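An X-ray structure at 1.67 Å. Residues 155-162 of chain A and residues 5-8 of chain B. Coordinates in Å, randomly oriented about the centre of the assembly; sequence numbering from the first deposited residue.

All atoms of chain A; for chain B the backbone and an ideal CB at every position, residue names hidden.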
ATOM      1  N   LYS A 155      -2.843   2.562 -12.953  1.00 19.94           N
ATOM      2  CA  LYS A 155      -2.422   1.626 -11.917  1.00 19.08           C
ATOM      3  C   LYS A 155      -3.240   1.913 -10.663  1.00 17.83           C
ATOM      4  O   LYS A 155      -3.030   2.922  -9.987  1.00 16.82           O
ATOM      5  CB  LYS A 155      -0.926   1.780 -11.621  1.00 20.79           C
ATOM      6  CG  LYS A 155      -0.386   0.740 -10.643  1.00 22.16           C
ATOM      7  CD  LYS A 155       1.141   0.712 -10.617  1.00 25.08           C
ATOM      8  CE  LYS A 155       1.718   0.157 -11.918  1.00 26.51           C
ATOM      9  NZ  LYS A 155       3.210   0.112 -11.897  1.00 27.15           N
ATOM     10  N   PRO A 156      -4.201   1.029 -10.348  1.00 16.11           N
ATOM     11  CA  PRO A 156      -5.083   1.149  -9.185  1.00 15.42           C
ATOM     12  C   PRO A 156      -4.359   1.384  -7.864  1.00 14.82           C
ATOM     13  O   PRO A 156      -4.828   2.139  -7.015  1.00 14.55           O
ATOM     14  CB  PRO A 156      -5.844  -0.175  -9.193  1.00 17.50           C
ATOM     15  CG  PRO A 156      -5.932  -0.494 -10.635  1.00 16.24           C
ATOM     16  CD  PRO A 156      -4.543  -0.168 -11.135  1.00 19.07           C
ATOM     17  N   SER A 157      -3.212   0.737  -7.690  1.00 14.99           N
ATOM     18  CA  SER A 157      -2.465   0.891  -6.452  1.00 12.15           C
ATOM     19  C   SER A 157      -1.816   2.259  -6.318  1.00 13.68           C
ATOM     20  O   SER A 157      -1.300   2.583  -5.254  1.00 11.03           O
ATOM     21  CB  SER A 157      -1.389  -0.191  -6.341  1.00 11.01           C
ATOM     22  OG  SER A 157      -0.471  -0.099  -7.413  1.00 14.61           O
ATOM     23  N   GLN A 158      -1.851   3.061  -7.377  1.00 12.04           N
ATOM     24  CA  GLN A 158      -1.238   4.381  -7.327  1.00 12.52           C
ATOM     25  C   GLN A 158      -2.159   5.533  -7.740  1.00 12.82           C
ATOM     26  O   GLN A 158      -1.686   6.610  -8.099  1.00 12.57           O
ATOM     27  CB  GLN A 158       0.026   4.397  -8.191  1.00 13.68           C
ATOM     28  CG  GLN A 158       1.114   3.432  -7.712  1.00 16.60           C
ATOM     29  CD  GLN A 158       2.368   3.495  -8.568  1.00 18.22           C
ATOM     30  OE1 GLN A 158       2.605   4.483  -9.263  1.00 18.69           O
ATOM     31  NE2 GLN A 158       3.186   2.445  -8.508  1.00 19.71           N
ATOM     32  N   GLY A 159      -3.468   5.312  -7.683  1.00 13.77           N
ATOM     33  CA  GLY A 159      -4.395   6.373  -8.038  1.00 16.36           C
ATOM     34  C   GLY A 159      -5.724   5.809  -8.470  1.00 19.24           C
ATOM     35  O   GLY A 159      -6.078   4.696  -8.085  1.00 16.42           O
ATOM     36  N   CYS A 160      -6.484   6.576  -9.246  1.00 20.84           N
ATOM     37  CA  CYS A 160      -7.756   6.078  -9.742  1.00 22.65           C
ATOM     38  C   CYS A 160      -7.687   6.040 -11.259  1.00 23.65           C
ATOM     39  O   CYS A 160      -7.466   7.065 -11.911  1.00 20.83           O
ATOM     40  CB  CYS A 160      -8.942   6.944  -9.303  1.00 26.77           C
ATOM     41  SG  CYS A 160     -10.458   6.213 -10.010  1.00 33.33           S
ATOM     42  N   PRO A 161      -7.859   4.847 -11.843  1.00 23.36           N
ATOM     43  CA  PRO A 161      -7.811   4.674 -13.295  1.00 21.97           C
ATOM     44  C   PRO A 161      -8.751   5.628 -14.013  1.00 22.90           C
ATOM     45  O   PRO A 161      -9.822   5.961 -13.505  1.00 24.88           O
ATOM     46  CB  PRO A 161      -8.217   3.219 -13.481  1.00 23.80           C
ATOM     47  CG  PRO A 161      -7.711   2.573 -12.223  1.00 22.23           C
ATOM     48  CD  PRO A 161      -8.113   3.561 -11.170  1.00 21.90           C
ATOM     49  N   ALA A 162      -8.337   6.067 -15.193  1.00 23.80           N
ATOM     50  CA  ALA A 162      -9.144   6.975 -15.999  1.00 23.31           C
ATOM     51  C   ALA A 162      -8.434   7.282 -17.303  1.00 23.53           C
ATOM     52  O   ALA A 162      -7.214   7.134 -17.411  1.00 21.95           O
ATOM     53  CB  ALA A 162      -9.404   8.274 -15.239  1.00 21.47           C
TER
ATOM     54  N   UNK B   5     -14.871   5.643  -7.588  1.00 28.52           N
ATOM     55  CA  UNK B   5     -13.721   5.272  -8.462  1.00 26.03           C
ATOM     56  C   UNK B   5     -13.750   3.799  -8.882  1.00 23.75           C
ATOM     57  O   UNK B   5     -13.744   2.908  -8.037  1.00 22.95           O
ATOM     58  CB  UNK B   5     -12.402   5.560  -7.743  1.00 26.03           C
ATOM     59  N   UNK B   6     -13.786   3.555 -10.192  1.00 22.33           N
ATOM     60  CA  UNK B   6     -13.795   2.195 -10.742  1.00 21.60           C
ATOM     61  C   UNK B   6     -12.344   1.768 -10.976  1.00 20.86           C
ATOM     62  O   UNK B   6     -11.627   2.408 -11.744  1.00 21.24           O
ATOM     63  CB  UNK B   6     -14.606   2.122 -12.037  1.00 21.60           C
ATOM     64  N   UNK B   7     -11.909   0.693 -10.321  1.00 19.49           N
ATOM     65  CA  UNK B   7     -10.533   0.230 -10.476  1.00 19.21           C
ATOM     66  C   UNK B   7     -10.335  -0.919 -11.479  1.00 21.42           C
ATOM     67  O   UNK B   7      -9.202  -1.240 -11.853  1.00 18.69           O
ATOM     68  CB  UNK B   7     -10.008  -0.213  -9.109  1.00 19.21           C
ATOM     69  N   UNK B   8     -11.434  -1.537 -11.913  1.00 19.59           N
ATOM     70  CA  UNK B   8     -11.368  -2.592 -12.929  1.00 19.97           C
ATOM     71  C   UNK B   8     -12.613  -2.499 -13.794  1.00 20.21           C
ATOM     72  O   UNK B   8     -13.728  -2.496 -13.278  1.00 18.84           O
ATOM     73  CB  UNK B   8     -11.247  -3.978 -12.292  1.00 19.97           C
TER

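Position 5 of chain B points its CA-to-CB bond toward chain A. The ideal CB lies 3.1 Å from Cys A160 SG, which is tight for atoms that are not bonded to each other through a short link. No neighbouring cysteine in the visible chain A stretch is available to pair with that sulfur. Without a bond to that sulfur, any CB here is crowded, and no choice of chi1 moves the CB away. Glycine avoids the crowding, and a cysteine accounts for it, because 3.1 Å is a normal CB-to-SG distance across a disulfide. With a sulfur that has no partner in its own stretch so close, a second cysteine is the best explanation. The deposited residue is Cys B5, and it forms a disulfide with Cys A160. The SG of Cys B5 and the SG of Cys A160 are 2.0 Å apart, with chi3 at 103°, close to the right angle that disulfides favour. Both cysteines have chi1 in the t well. The bond joins the two chains covalently. Cys B5 SG also packs against the ring of Pro A161, whose CD is 4.0 Å away.

At position 6 the CA-to-CB bond points sideways, and nothing of the chain A stretch lies within 5.5 Å of the ideal CB. The backbone angles, -91/120, are extended and suit most residues. Chain A offers no charge or pocket here, so a long polar side chain is as acceptable as a small one. The deposited residue is Arg B6. The nearest approach of its side chain is Arg B6 CB to Cys A160 SG, 6.1 Å. The backbone makes the contact instead: Arg B6 O is 3.7 Å from Pro A161 CD.

Position 7 also points sideways, but its surroundings are apolar. The ideal CB is 4.2 Å from Pro A156 CB and 4.7 Å from Pro A161 CD. The two proline rings offer carbon and no hydrogen-bonding group, so valine, isoleucine, leucine or alanine would all be reasonable. The phi/psi of -98/-12 leaves the extended region, and the chain turns a corner here. The deposited residue is Val B7, with chi1 in the m well. Its CB lies 4.1 Å from Pro A156 CB, and its CG1 lies 4.1 Å from Pro A161 CD. One modest side chain thus touches both prolines. The backbone carbonyl joins in, with Val B7 O 3.6 Å from Pro A156 CG.

Position 8 points away from chain A. Its backbone is extended again, and chain A places no limit on the side chain. Many residues would suit. The deposited residue is Arg B8, whose guanidinium is hydrogen-bonded elsewhere in the structure.

Chain B (5-8) CRVR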
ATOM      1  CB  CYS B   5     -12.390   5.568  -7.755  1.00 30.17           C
ATOM      2  SG  CYS B   5     -11.009   4.802  -8.653  1.00 32.00           S
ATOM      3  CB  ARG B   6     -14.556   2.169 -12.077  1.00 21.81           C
ATOM      4  CG  ARG B   6     -14.720   0.784 -12.691  1.00 23.16           C
ATOM      5  CD  ARG B   6     -15.244   0.864 -14.130  1.00 27.39           C
ATOM      6  NE  ARG B   6     -14.251   1.427 -15.047  1.00 29.23           N
ATOM      7  CZ  ARG B   6     -14.426   1.561 -16.361  1.00 30.75           C
ATOM      8  NH1 ARG B   6     -15.561   1.175 -16.929  1.00 28.87           N
ATOM      9  NH2 ARG B   6     -13.462   2.087 -17.110  1.00 30.65           N
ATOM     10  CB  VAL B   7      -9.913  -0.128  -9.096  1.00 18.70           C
ATOM     11  CG1 VAL B   7      -9.715   1.154  -8.278  1.00 18.67           C
ATOM     12  CG2 VAL B   7     -10.813  -1.083  -8.347  1.00 19.38           C
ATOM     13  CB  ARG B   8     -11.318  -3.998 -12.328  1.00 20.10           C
ATOM     14  CG  ARG B   8     -11.150  -5.089 -13.403  1.00 22.46           C
ATOM     15  CD  ARG B   8     -11.335  -6.487 -12.837  1.00 24.30           C
ATOM     16  NE  ARG B   8     -11.004  -7.562 -13.777  1.00 24.81           N
ATOM     17  CZ  ARG B   8     -11.791  -7.988 -14.764  1.00 26.15           C
ATOM     18  NH1 ARG B   8     -12.980  -7.434 -14.971  1.00 22.69           N
ATOM     19  NH2 ARG B   8     -11.400  -8.999 -15.530  1.00 24.98           N
TER
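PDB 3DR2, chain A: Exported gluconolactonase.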